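Local coordinates for CRISPR-associated endonuclease Cas12b (Alicyclobacillus acidoterrestris, PDB 5U31), which uses a guide RNA to recognise PAM-containing target DNA and cleaves it with a metal-dependent RuvC nuclease, defending bacteria against mobile genetic elements, at residues 128-138 against 180-191; 194-205 against 213-221. The protein carries 3 engineered substitutions. One frame throughout, in Å; residues are numbered along the deposited sequence.

Interaction 1 (128-138 against 180-191). With nucleotides of chain D.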
loop_
_atom_site.group_PDB
_atom_site.type_symbol
_atom_site.label_atom_id
_atom_site.label_comp_id
_atom_site.label_asym_id
_atom_site.label_seq_id
_atom_site.Cartn_x
_atom_site.Cartn_y
_atom_site.Cartn_z
ATOM N N PRO A 128 18.223 32.107 -22.321
ATOM C CA PRO A 128 18.159 32.155 -23.790
ATOM C C PRO A 128 16.746 32.253 -24.342
ATOM O O PRO A 128 16.562 32.783 -25.443
ATOM C CB PRO A 128 18.839 30.846 -24.210
ATOM C CG PRO A 128 19.744 30.526 -23.093
ATOM C CD PRO A 128 19.014 30.952 -21.861
ATOM N N LEU A 129 15.739 31.772 -23.616
ATOM C CA LEU A 129 14.371 31.860 -24.105
ATOM C C LEU A 129 13.621 33.087 -23.598
ATOM O O LEU A 129 12.556 33.405 -24.136
ATOM C CB LEU A 129 13.585 30.599 -23.737
ATOM C CG LEU A 129 14.069 29.251 -24.276
ATOM C CD1 LEU A 129 13.170 28.152 -23.766
ATOM C CD2 LEU A 129 14.104 29.244 -25.786
ATOM N N ALA A 130 14.130 33.786 -22.587
ATOM C CA ALA A 130 13.417 34.940 -22.052
ATOM C C ALA A 130 14.252 36.204 -21.955
ATOM O O ALA A 130 13.674 37.291 -21.836
ATOM C CB ALA A 130 12.839 34.623 -20.664
ATOM N N ASP A 131 15.576 36.110 -22.005
ATOM C CA ASP A 131 16.436 37.281 -21.922
ATOM C C ASP A 131 16.697 37.800 -23.330
ATOM O O ASP A 131 17.178 37.057 -24.193
ATOM C CB ASP A 131 17.749 36.936 -21.219
ATOM C CG ASP A 131 18.503 38.155 -20.749
ATOM O OD1 ASP A 131 18.830 38.213 -19.547
ATOM O OD2 ASP A 131 18.765 39.053 -21.574
ATOM N N LYS A 132 16.370 39.073 -23.555
ATOM C CA LYS A 132 16.579 39.680 -24.865
ATOM C C LYS A 132 18.036 39.599 -25.299
ATOM O O LYS A 132 18.318 39.450 -26.493
ATOM C CB LYS A 132 16.119 41.137 -24.837
ATOM C CG LYS A 132 15.369 41.593 -26.070
ATOM C CD LYS A 132 14.681 42.925 -25.807
ATOM C CE LYS A 132 13.626 43.235 -26.859
ATOM N NZ LYS A 132 12.892 44.499 -26.558
ATOM N N ASP A 133 18.973 39.683 -24.353
ATOM C CA ASP A 133 20.394 39.769 -24.665
ATOM C C ASP A 133 21.164 38.532 -24.228
ATOM O O ASP A 133 22.382 38.603 -24.039
ATOM C CB ASP A 133 21.004 41.011 -24.016
ATOM C CG ASP A 133 20.227 42.277 -24.325
ATOM O OD1 ASP A 133 20.022 42.589 -25.520
ATOM O OD2 ASP A 133 19.817 42.960 -23.362
ATOM N N ALA A 134 20.486 37.402 -24.064
ATOM C CA ALA A 134 21.144 36.215 -23.538
ATOM C C ALA A 134 22.101 35.619 -24.561
ATOM O O ALA A 134 21.856 35.658 -25.771
ATOM C CB ALA A 134 20.117 35.170 -23.119
ATOM N N VAL A 135 23.207 35.075 -24.057
ATOM C CA VAL A 135 24.213 34.398 -24.864
ATOM C C VAL A 135 24.386 32.948 -24.454
ATOM O O VAL A 135 25.236 32.250 -25.015
ATOM C CB VAL A 135 25.568 35.130 -24.802
ATOM C CG1 VAL A 135 26.327 34.944 -26.092
ATOM C CG2 VAL A 135 25.360 36.609 -24.527
ATOM N N GLY A 136 23.612 32.477 -23.487
ATOM C CA GLY A 136 23.700 31.092 -23.076
ATOM C C GLY A 136 23.174 30.130 -24.124
ATOM O O GLY A 136 22.458 30.502 -25.056
ATOM N N GLY A 137 23.542 28.862 -23.946
ATOM C CA GLY A 137 23.220 27.777 -24.862
ATOM C C GLY A 137 24.099 27.728 -26.090
ATOM O O GLY A 137 24.366 26.649 -26.628
ATOM N N LEU A 138 24.555 28.894 -26.548
ATOM C CA LEU A 138 25.509 28.967 -27.641
ATOM C C LEU A 138 26.868 28.524 -27.116
ATOM O O LEU A 138 26.951 27.889 -26.057
ATOM C CB LEU A 138 25.543 30.384 -28.212
ATOM C CG LEU A 138 24.158 31.029 -28.408
ATOM C CD1 LEU A 138 24.215 32.518 -28.715
ATOM C CD2 LEU A 138 23.377 30.301 -29.492
ATOM N N LEU A 180 18.484 27.588 -30.939
ATOM C CA LEU A 180 18.523 28.964 -30.456
ATOM C C LEU A 180 18.777 29.937 -31.596
ATOM O O LEU A 180 18.080 30.951 -31.730
ATOM C CB LEU A 180 19.593 29.115 -29.378
ATOM C CG LEU A 180 19.267 28.460 -28.040
ATOM C CD1 LEU A 180 20.409 28.675 -27.067
ATOM C CD2 LEU A 180 17.966 29.023 -27.495
ATOM N N ARG A 181 19.771 29.645 -32.437
ATOM C CA ARG A 181 20.061 30.534 -33.553
ATOM C C ARG A 181 18.904 30.572 -34.542
ATOM O O ARG A 181 18.616 31.622 -35.124
ATOM C CB ARG A 181 21.357 30.116 -34.242
ATOM C CG ARG A 181 22.606 30.538 -33.493
ATOM C CD ARG A 181 23.847 30.329 -34.343
ATOM N NE ARG A 181 24.650 29.196 -33.891
ATOM C CZ ARG A 181 25.742 29.309 -33.142
ATOM N NH1 ARG A 181 26.415 28.224 -32.779
ATOM N NH2 ARG A 181 26.165 30.507 -32.757
ATOM N N ALA A 182 18.223 29.442 -34.740
ATOM C CA ALA A 182 17.038 29.445 -35.591
ATOM C C ALA A 182 15.954 30.339 -35.002
ATOM O O ALA A 182 15.381 31.182 -35.703
ATOM C CB ALA A 182 16.517 28.022 -35.784
ATOM N N LEU A 183 15.658 30.166 -33.709
ATOM C CA LEU A 183 14.716 31.060 -33.040
ATOM C C LEU A 183 15.107 32.519 -33.237
ATOM O O LEU A 183 14.254 33.363 -33.534
ATOM C CB LEU A 183 14.631 30.723 -31.548
ATOM C CG LEU A 183 13.857 29.455 -31.168
ATOM C CD1 LEU A 183 14.168 29.016 -29.750
ATOM C CD2 LEU A 183 12.372 29.685 -31.315
ATOM N N ALA A 184 16.397 32.829 -33.105
ATOM C CA ALA A 184 16.843 34.209 -33.262
ATOM C C ALA A 184 16.552 34.732 -34.663
ATOM O O ALA A 184 16.048 35.850 -34.820
ATOM C CB ALA A 184 18.331 34.317 -32.943
ATOM N N ASP A 185 16.840 33.931 -35.695
ATOM C CA ASP A 185 16.628 34.376 -37.070
ATOM C C ASP A 185 15.157 34.596 -37.377
ATOM O O ASP A 185 14.832 35.349 -38.301
ATOM C CB ASP A 185 17.215 33.363 -38.053
ATOM C CG ASP A 185 18.693 33.116 -37.825
ATOM O OD1 ASP A 185 19.380 34.040 -37.339
ATOM O OD2 ASP A 185 19.170 32.002 -38.128
ATOM N N PHE A 186 14.266 33.954 -36.631
ATOM C CA PHE A 186 12.834 34.108 -36.813
ATOM C C PHE A 186 12.241 35.175 -35.899
ATOM O O PHE A 186 11.020 35.212 -35.714
ATOM C CB PHE A 186 12.135 32.768 -36.588
ATOM C CG PHE A 186 12.342 31.783 -37.694
ATOM C CD1 PHE A 186 12.434 32.204 -39.012
ATOM C CD2 PHE A 186 12.434 30.429 -37.420
ATOM C CE1 PHE A 186 12.614 31.288 -40.039
ATOM C CE2 PHE A 186 12.616 29.509 -38.440
ATOM C CZ PHE A 186 12.706 29.940 -39.750
ATOM N N GLY A 187 13.076 36.034 -35.322
ATOM C CA GLY A 187 12.578 37.082 -34.453
ATOM C C GLY A 187 12.017 36.619 -33.132
ATOM O O GLY A 187 11.316 37.388 -32.470
ATOM N N LEU A 188 12.292 35.380 -32.731
ATOM C CA LEU A 188 11.845 34.840 -31.455
ATOM C C LEU A 188 12.963 34.814 -30.419
ATOM O O LEU A 188 12.997 33.912 -29.573
ATOM C CB LEU A 188 11.278 33.437 -31.655
ATOM C CG LEU A 188 10.164 33.322 -32.692
ATOM C CD1 LEU A 188 9.972 31.873 -33.108
ATOM C CD2 LEU A 188 8.867 33.912 -32.143
ATOM N N LYS A 189 13.884 35.783 -30.475
ATOM C CA LYS A 189 15.026 35.766 -29.562
ATOM C C LYS A 189 14.581 35.798 -28.111
ATOM O O LYS A 189 15.115 35.015 -27.306
ATOM C CB LYS A 189 15.983 36.915 -29.884
ATOM C CG LYS A 189 17.203 36.949 -28.982
ATOM C CD LYS A 189 18.030 35.684 -29.136
ATOM C CE LYS A 189 19.354 35.808 -28.404
ATOM N NZ LYS A 189 19.132 36.101 -26.968
ATOM N N PRO A 190 13.651 36.647 -27.704
ATOM C CA PRO A 190 12.852 36.299 -26.528
ATOM C C PRO A 190 11.642 35.504 -26.987
ATOM O O PRO A 190 10.778 36.037 -27.689
ATOM C CB PRO A 190 12.468 37.660 -25.928
ATOM C CG PRO A 190 13.199 38.695 -26.762
ATOM C CD PRO A 190 13.451 38.052 -28.083
ATOM N N LEU A 191 11.594 34.216 -26.659
ATOM C CA LEU A 191 10.397 33.437 -26.953
ATOM C C LEU A 191 9.309 33.737 -25.934
ATOM O O LEU A 191 8.187 34.107 -26.298
ATOM C CB LEU A 191 10.726 31.943 -26.954
ATOM C CG LEU A 191 9.950 30.962 -27.843
ATOM C CD1 LEU A 191 9.750 29.647 -27.111
ATOM C CD2 LEU A 191 8.620 31.508 -28.336
ATOM P P DT D 6 23.511 34.302 -20.314
ATOM O OP1 DT D 6 24.196 34.955 -21.451
ATOM O OP2 DT D 6 22.116 33.798 -20.425
ATOM O "O5'" DT D 6 24.405 33.070 -19.825
ATOM C "C5'" DT D 6 25.798 33.209 -19.716
ATOM C "C4'" DT D 6 26.398 31.978 -19.075
ATOM O "O4'" DT D 6 26.009 31.909 -17.697
ATOM C "C3'" DT D 6 25.921 30.659 -19.662
ATOM O "O3'" DT D 6 26.804 30.230 -20.672
ATOM C "C2'" DT D 6 25.930 29.694 -18.462
ATOM C "C1'" DT D 6 26.254 30.598 -17.270
ATOM N N1 DT D 6 25.439 30.309 -16.068
ATOM C C2 DT D 6 26.058 29.780 -14.966
ATOM O O2 DT D 6 27.252 29.552 -14.922
ATOM N N3 DT D 6 25.229 29.532 -13.905
ATOM C C4 DT D 6 23.869 29.752 -13.840
ATOM O O4 DT D 6 23.213 29.496 -12.835
ATOM C C5 DT D 6 23.275 30.302 -15.040
ATOM C C7 DT D 6 21.804 30.582 -15.094
ATOM C C6 DT D 6 24.081 30.553 -16.084
ATOM P P DT D 7 26.531 28.852 -21.452
ATOM O OP1 DT D 7 27.294 28.913 -22.721
ATOM O OP2 DT D 7 25.070 28.608 -21.480
ATOM O "O5'" DT D 7 27.228 27.752 -20.530
ATOM C "C5'" DT D 7 28.628 27.751 -20.388
ATOM C "C4'" DT D 7 29.056 26.710 -19.383
ATOM O "O4'" DT D 7 28.409 26.983 -18.110
ATOM C "C3'" DT D 7 28.682 25.265 -19.750
ATOM O "O3'" DT D 7 29.783 24.401 -19.469
ATOM C "C2'" DT D 7 27.497 24.983 -18.831
ATOM C "C1'" DT D 7 27.895 25.780 -17.605
ATOM N N1 DT D 7 26.759 26.074 -16.698
ATOM C C2 DT D 7 26.889 25.810 -15.354
ATOM O O2 DT D 7 27.902 25.352 -14.856
ATOM N N3 DT D 7 25.783 26.099 -14.606
ATOM C C4 DT D 7 24.585 26.614 -15.056
ATOM O O4 DT D 7 23.649 26.837 -14.306
ATOM C C5 DT D 7 24.512 26.868 -16.473
ATOM C C7 DT D 7 23.255 27.420 -17.072
ATOM C C6 DT D 7 25.588 26.580 -17.220
#
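Leu180, midway along helix 176-185, packs against both ends of segment 128-138. Its CB lies 4.0 Å from Leu138 CD2, the same methyl that comes over one face of the Arg181 guanidinium. CG is set anti to the carbonyl carbon (chi1 -72°) and carries both methyls into the contact. CD1 faces Gly136 O and lies 3.7 Å from Gly137 CA, and CD1 and CD2 alike reach Pro128 CB, at 3.9 Å. Leu129 CD2 extends the apolar layer to Leu183 CD1. Lys189 supplies the polar part. Its chain, bent at chi2 and chi4, passes CG beside Lys132 O and brings NZ to 3.0 Å from Ala134 O, with a weak second bond to Lys132 O; the ammonium thus clasps the type I turn 131-134 by its carbonyls. Within that turn Asp131 OD2 accepts from Asp133 N, forming an Asx turn. Beyond it, Val135 N donates to OP1 of DT6 of chain D (2.8 Å) and Gly137 N to OP2 of DT7 of chain D (2.9 Å). The lysine takes up Ala134 O, and weakly Lys132 O, whereas these two amides meet phosphate oxygens, consistent with a sequence-independent hold on the DNA backbone.

Interaction 2 (194-205 against 213-221). With nucleotides of chain D.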
loop_
_atom_site.group_PDB
_atom_site.type_symbol
_atom_site.label_atom_id
_atom_site.label_comp_id
_atom_site.label_asym_id
_atom_site.label_seq_id
_atom_site.Cartn_x
_atom_site.Cartn_y
_atom_site.Cartn_z
ATOM N N VAL A 194 9.699 36.925 -18.973
ATOM C CA VAL A 194 10.098 36.755 -17.583
ATOM C C VAL A 194 8.883 37.109 -16.736
ATOM O O VAL A 194 8.458 38.266 -16.706
ATOM C CB VAL A 194 11.307 37.620 -17.227
ATOM C CG1 VAL A 194 11.637 37.461 -15.767
ATOM C CG2 VAL A 194 12.493 37.220 -18.080
ATOM N N TYR A 195 8.312 36.106 -16.065
ATOM C CA TYR A 195 7.045 36.292 -15.364
ATOM C C TYR A 195 7.087 37.487 -14.419
ATOM O O TYR A 195 6.162 38.306 -14.400
ATOM C CB TYR A 195 6.668 35.029 -14.590
ATOM C CG TYR A 195 5.432 35.246 -13.749
ATOM C CD1 TYR A 195 5.529 35.642 -12.421
ATOM C CD2 TYR A 195 4.165 35.098 -14.296
ATOM C CE1 TYR A 195 4.407 35.868 -11.665
ATOM C CE2 TYR A 195 3.034 35.319 -13.539
ATOM C CZ TYR A 195 3.161 35.704 -12.224
ATOM O OH TYR A 195 2.037 35.926 -11.463
ATOM N N THR A 196 8.137 37.588 -13.603
ATOM C CA THR A 196 8.204 38.703 -12.664
ATOM C C THR A 196 8.296 40.034 -13.392
ATOM O O THR A 196 7.733 41.032 -12.930
ATOM C CB THR A 196 9.382 38.545 -11.700
ATOM O OG1 THR A 196 10.599 38.375 -12.437
ATOM C CG2 THR A 196 9.168 37.354 -10.787
ATOM N N ASP A 197 8.970 40.067 -14.535
ATOM C CA ASP A 197 9.110 41.299 -15.307
ATOM C C ASP A 197 8.117 41.319 -16.468
ATOM O O ASP A 197 8.478 41.449 -17.632
ATOM C CB ASP A 197 10.548 41.450 -15.795
ATOM C CG ASP A 197 10.819 42.812 -16.387
ATOM O OD1 ASP A 197 10.862 42.921 -17.629
ATOM O OD2 ASP A 197 10.961 43.779 -15.611
ATOM N N SER A 198 6.836 41.196 -16.131
ATOM C CA SER A 198 5.791 41.132 -17.143
ATOM C C SER A 198 4.478 41.602 -16.541
ATOM O O SER A 198 4.297 41.591 -15.323
ATOM C CB SER A 198 5.633 39.713 -17.696
ATOM O OG SER A 198 4.972 38.888 -16.753
ATOM N N GLU A 199 3.544 41.988 -17.414
ATOM C CA GLU A 199 2.266 42.521 -16.955
ATOM C C GLU A 199 1.457 41.527 -16.134
ATOM O O GLU A 199 0.431 41.916 -15.568
ATOM C CB GLU A 199 1.417 42.985 -18.138
ATOM C CG GLU A 199 1.891 44.257 -18.819
ATOM C CD GLU A 199 0.945 44.707 -19.923
ATOM O OE1 GLU A 199 -0.022 43.970 -20.222
ATOM O OE2 GLU A 199 1.165 45.797 -20.491
HETATM N N MSE A 200 1.881 40.270 -16.050
HETATM C CA MSE A 200 1.136 39.249 -15.316
HETATM C C MSE A 200 1.157 39.430 -13.806
HETATM O O MSE A 200 0.208 39.047 -13.119
HETATM C CB MSE A 200 1.682 37.867 -15.652
HETATM C CG MSE A 200 0.943 37.158 -16.761
HETATM SE SE MSE A 200 1.999 35.687 -17.462
HETATM C CE MSE A 200 2.920 36.630 -18.895
ATOM N N SER A 201 2.243 39.991 -13.284
ATOM C CA SER A 201 2.420 40.162 -11.850
ATOM C C SER A 201 2.295 41.631 -11.481
ATOM O O SER A 201 2.821 42.507 -12.175
ATOM C CB SER A 201 3.775 39.623 -11.382
ATOM O OG SER A 201 4.841 40.448 -11.811
ATOM N N SER A 202 1.590 41.890 -10.384
ATOM C CA SER A 202 1.405 43.235 -9.867
ATOM C C SER A 202 2.342 43.541 -8.704
ATOM O O SER A 202 2.227 44.604 -8.086
ATOM C CB SER A 202 -0.052 43.431 -9.445
ATOM O OG SER A 202 -0.466 42.390 -8.576
ATOM N N VAL A 203 3.265 42.637 -8.395
ATOM C CA VAL A 203 4.189 42.826 -7.285
ATOM C C VAL A 203 5.271 43.814 -7.699
ATOM O O VAL A 203 5.856 43.695 -8.780
ATOM C CB VAL A 203 4.799 41.481 -6.856
ATOM C CG1 VAL A 203 5.763 41.679 -5.706
ATOM C CG2 VAL A 203 3.704 40.495 -6.468
ATOM N N GLU A 204 5.537 44.799 -6.839
ATOM C CA GLU A 204 6.617 45.759 -7.071
ATOM C C GLU A 204 7.935 45.105 -6.669
ATOM O O GLU A 204 8.437 45.262 -5.555
ATOM C CB GLU A 204 6.374 47.051 -6.302
ATOM C CG GLU A 204 5.106 47.770 -6.704
ATOM C CD GLU A 204 4.865 49.023 -5.889
ATOM O OE1 GLU A 204 5.701 49.336 -5.013
ATOM O OE2 GLU A 204 3.839 49.695 -6.129
ATOM N N TRP A 205 8.498 44.345 -7.602
ATOM C CA TRP A 205 9.740 43.648 -7.328
ATOM C C TRP A 205 10.893 44.641 -7.216
ATOM O O TRP A 205 10.823 45.775 -7.700
ATOM C CB TRP A 205 10.043 42.625 -8.425
ATOM C CG TRP A 205 8.947 41.626 -8.694
ATOM C CD1 TRP A 205 8.011 41.681 -9.685
ATOM C CD2 TRP A 205 8.693 40.416 -7.972
ATOM N NE1 TRP A 205 7.186 40.584 -9.623
ATOM C CE2 TRP A 205 7.583 39.792 -8.577
ATOM C CE3 TRP A 205 9.291 39.804 -6.867
ATOM C CZ2 TRP A 205 7.060 38.587 -8.115
ATOM C CZ3 TRP A 205 8.774 38.607 -6.413
ATOM C CH2 TRP A 205 7.670 38.010 -7.036
ATOM N N ALA A 213 17.800 40.180 -16.421
ATOM C CA ALA A 213 16.421 40.112 -16.883
ATOM C C ALA A 213 15.567 39.134 -16.105
ATOM O O ALA A 213 14.337 39.275 -16.125
ATOM C CB ALA A 213 16.362 39.741 -18.371
ATOM N N VAL A 214 16.164 38.170 -15.407
ATOM C CA VAL A 214 15.447 37.094 -14.734
ATOM C C VAL A 214 15.714 37.179 -13.237
ATOM O O VAL A 214 16.856 37.392 -12.813
ATOM C CB VAL A 214 15.872 35.717 -15.288
ATOM C CG1 VAL A 214 15.178 34.600 -14.539
ATOM C CG2 VAL A 214 15.577 35.625 -16.769
ATOM N N ARG A 215 14.664 37.016 -12.441
ATOM C CA ARG A 215 14.772 36.964 -10.991
ATOM C C ARG A 215 14.764 35.517 -10.511
ATOM O O ARG A 215 14.258 34.619 -11.188
ATOM C CB ARG A 215 13.628 37.735 -10.332
ATOM C CG ARG A 215 13.657 39.217 -10.602
ATOM C CD ARG A 215 12.508 39.912 -9.915
ATOM N NE ARG A 215 12.628 41.364 -9.994
ATOM C CZ ARG A 215 12.211 42.091 -11.022
ATOM N NH1 ARG A 215 11.645 41.504 -12.066
ATOM N NH2 ARG A 215 12.359 43.406 -11.006
ATOM N N THR A 216 15.333 35.302 -9.318
ATOM C CA THR A 216 15.392 33.952 -8.763
ATOM C C THR A 216 14.008 33.330 -8.659
ATOM O O THR A 216 13.868 32.106 -8.768
ATOM C CB THR A 216 16.062 33.959 -7.387
ATOM O OG1 THR A 216 15.253 34.691 -6.459
ATOM C CG2 THR A 216 17.430 34.596 -7.462
ATOM N N TRP A 217 12.978 34.150 -8.451
ATOM C CA TRP A 217 11.618 33.629 -8.408
ATOM C C TRP A 217 11.242 32.990 -9.737
ATOM O O TRP A 217 10.596 31.937 -9.766
ATOM C CB TRP A 217 10.642 34.746 -8.041
ATOM C CG TRP A 217 11.123 35.615 -6.912
ATOM C CD1 TRP A 217 11.693 36.850 -7.014
ATOM C CD2 TRP A 217 11.092 35.304 -5.514
ATOM N NE1 TRP A 217 12.012 37.330 -5.768
ATOM C CE2 TRP A 217 11.652 36.400 -4.829
ATOM C CE3 TRP A 217 10.643 34.206 -4.774
ATOM C CZ2 TRP A 217 11.772 36.432 -3.442
ATOM C CZ3 TRP A 217 10.764 34.237 -3.398
ATOM C CH2 TRP A 217 11.322 35.343 -2.746
ATOM N N ASP A 218 11.659 33.603 -10.851
ATOM C CA ASP A 218 11.393 33.026 -12.169
ATOM C C ASP A 218 12.137 31.711 -12.366
ATOM O O ASP A 218 11.634 30.796 -13.030
ATOM C CB ASP A 218 11.792 34.001 -13.275
ATOM C CG ASP A 218 11.177 35.362 -13.106
ATOM O OD1 ASP A 218 11.896 36.295 -12.694
ATOM O OD2 ASP A 218 9.973 35.502 -13.393
ATOM N N ARG A 219 13.352 31.609 -11.827
ATOM C CA ARG A 219 14.125 30.391 -12.020
ATOM C C ARG A 219 13.520 29.226 -11.254
ATOM O O ARG A 219 13.581 28.081 -11.718
ATOM C CB ARG A 219 15.576 30.632 -11.616
ATOM C CG ARG A 219 16.272 31.615 -12.540
ATOM C CD ARG A 219 17.754 31.336 -12.661
ATOM N NE ARG A 219 18.261 31.668 -13.990
ATOM C CZ ARG A 219 18.571 32.898 -14.384
ATOM N NH1 ARG A 219 18.422 33.919 -13.551
ATOM N NH2 ARG A 219 19.029 33.111 -15.607
ATOM N N ASP A 220 12.917 29.501 -10.094
ATOM C CA ASP A 220 12.144 28.484 -9.387
ATOM C C ASP A 220 10.915 28.078 -10.192
ATOM O O ASP A 220 10.676 26.888 -10.429
ATOM C CB ASP A 220 11.746 29.015 -8.009
ATOM C CG ASP A 220 10.871 28.048 -7.229
ATOM O OD1 ASP A 220 10.886 26.833 -7.525
ATOM O OD2 ASP A 220 10.163 28.511 -6.308
HETATM N N MSE A 221 10.131 29.055 -10.631
HETATM C CA MSE A 221 8.938 28.786 -11.418
HETATM C C MSE A 221 9.220 27.933 -12.646
HETATM O O MSE A 221 8.457 27.029 -12.963
HETATM C CB MSE A 221 8.298 30.092 -11.853
HETATM C CG MSE A 221 7.828 30.944 -10.717
HETATM SE SE MSE A 221 7.559 32.747 -11.351
HETATM C CE MSE A 221 7.001 33.579 -9.686
ATOM P P DG D 5 20.056 36.991 -14.788
ATOM O OP1 DG D 5 19.201 37.761 -15.720
ATOM O OP2 DG D 5 19.491 35.853 -14.032
ATOM O "O5'" DG D 5 21.273 36.423 -15.629
ATOM C "C5'" DG D 5 21.953 37.259 -16.517
ATOM C "C4'" DG D 5 23.118 36.522 -17.121
ATOM O "O4'" DG D 5 23.914 35.937 -16.061
ATOM C "C3'" DG D 5 22.743 35.377 -18.048
ATOM O "O3'" DG D 5 23.639 35.372 -19.127
ATOM C "C2'" DG D 5 22.911 34.142 -17.161
ATOM C "C1'" DG D 5 24.075 34.558 -16.280
ATOM N N9 DG D 5 24.102 33.899 -14.975
ATOM C C8 DG D 5 23.048 33.722 -14.115
ATOM N N7 DG D 5 23.376 33.107 -13.013
ATOM C C5 DG D 5 24.735 32.871 -13.144
ATOM C C6 DG D 5 25.637 32.238 -12.258
ATOM O O6 DG D 5 25.406 31.745 -11.140
ATOM N N1 DG D 5 26.927 32.204 -12.778
ATOM C C2 DG D 5 27.298 32.717 -13.994
ATOM N N2 DG D 5 28.590 32.589 -14.322
ATOM N N3 DG D 5 26.462 33.312 -14.832
ATOM C C4 DG D 5 25.200 33.352 -14.343
#
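Thr196 meets Asp218, in the first turn of helix 216-257, with both its backbone and its side chain. Thr196 N donates to the syn lone pair of Asp218 OD2 (2.8 Å, 167°), and Thr196 OG1, held between its own backbone N and carbonyl carbon (chi1 55°), donates to Asp218 OD1 in a bond modelled so short that its length is doubtful. That hydroxyl also receives a weak bond from Arg215 NH1, in the plane of the guanidinium. Arg215 runs extended from CG to NE, which puts Trp205 CB over one face of the guanidinium, while NH2 is bound by Lys206 O. The Trp205 indole is fixed by NE1, which donates in the ring plane to Ser201 OG (3.2 Å). Trp205 CZ3 comes over one face of Trp217, 3.5 Å from Trp217 CD1, the two rings lying oblique at 36°; Trp217 is further held by Glu434 through NE1. Further along the helix Met221, a selenomethionine with its chain extended, makes an oblique Met-aromatic contact, its SE 3.7 Å from Tyr195 CD1. The Tyr195 hydroxyl bonds Glu29 of helix 17-45. Asp218, at N3, also accepts the N-cap amide, Arg215 N, on the anti lone pair of OD1 (2.9 Å). Just before it, the amides of Ala213 and Val214 both bind OP1 of DG5 of chain D: a phosphate site at a helix N-terminus.

Overall arrangement
The two contacts follow one another in sequence, and their centres lie 19 Å apart within the REC1 domain. They touch directly, Ala130 CB packing 3.7 Å from Val194 CG2, and Asp131 also packs on Ala213. Together they follow three consecutive nucleotides of chain D: interaction 2 holds the phosphate of DG5, and interaction 1 those of DT6 and DT7, in each case through main-chain amides. Helix 118-130, whose residues 119-123 bind the PAM, ends in interaction 1, which is its link to that helix, and also packs on Val214 of interaction 2. The Val214 side chain is about 11 Å from that of Asn401, another PAM-binding residue, so interaction 2 borders the PAM-recognition region.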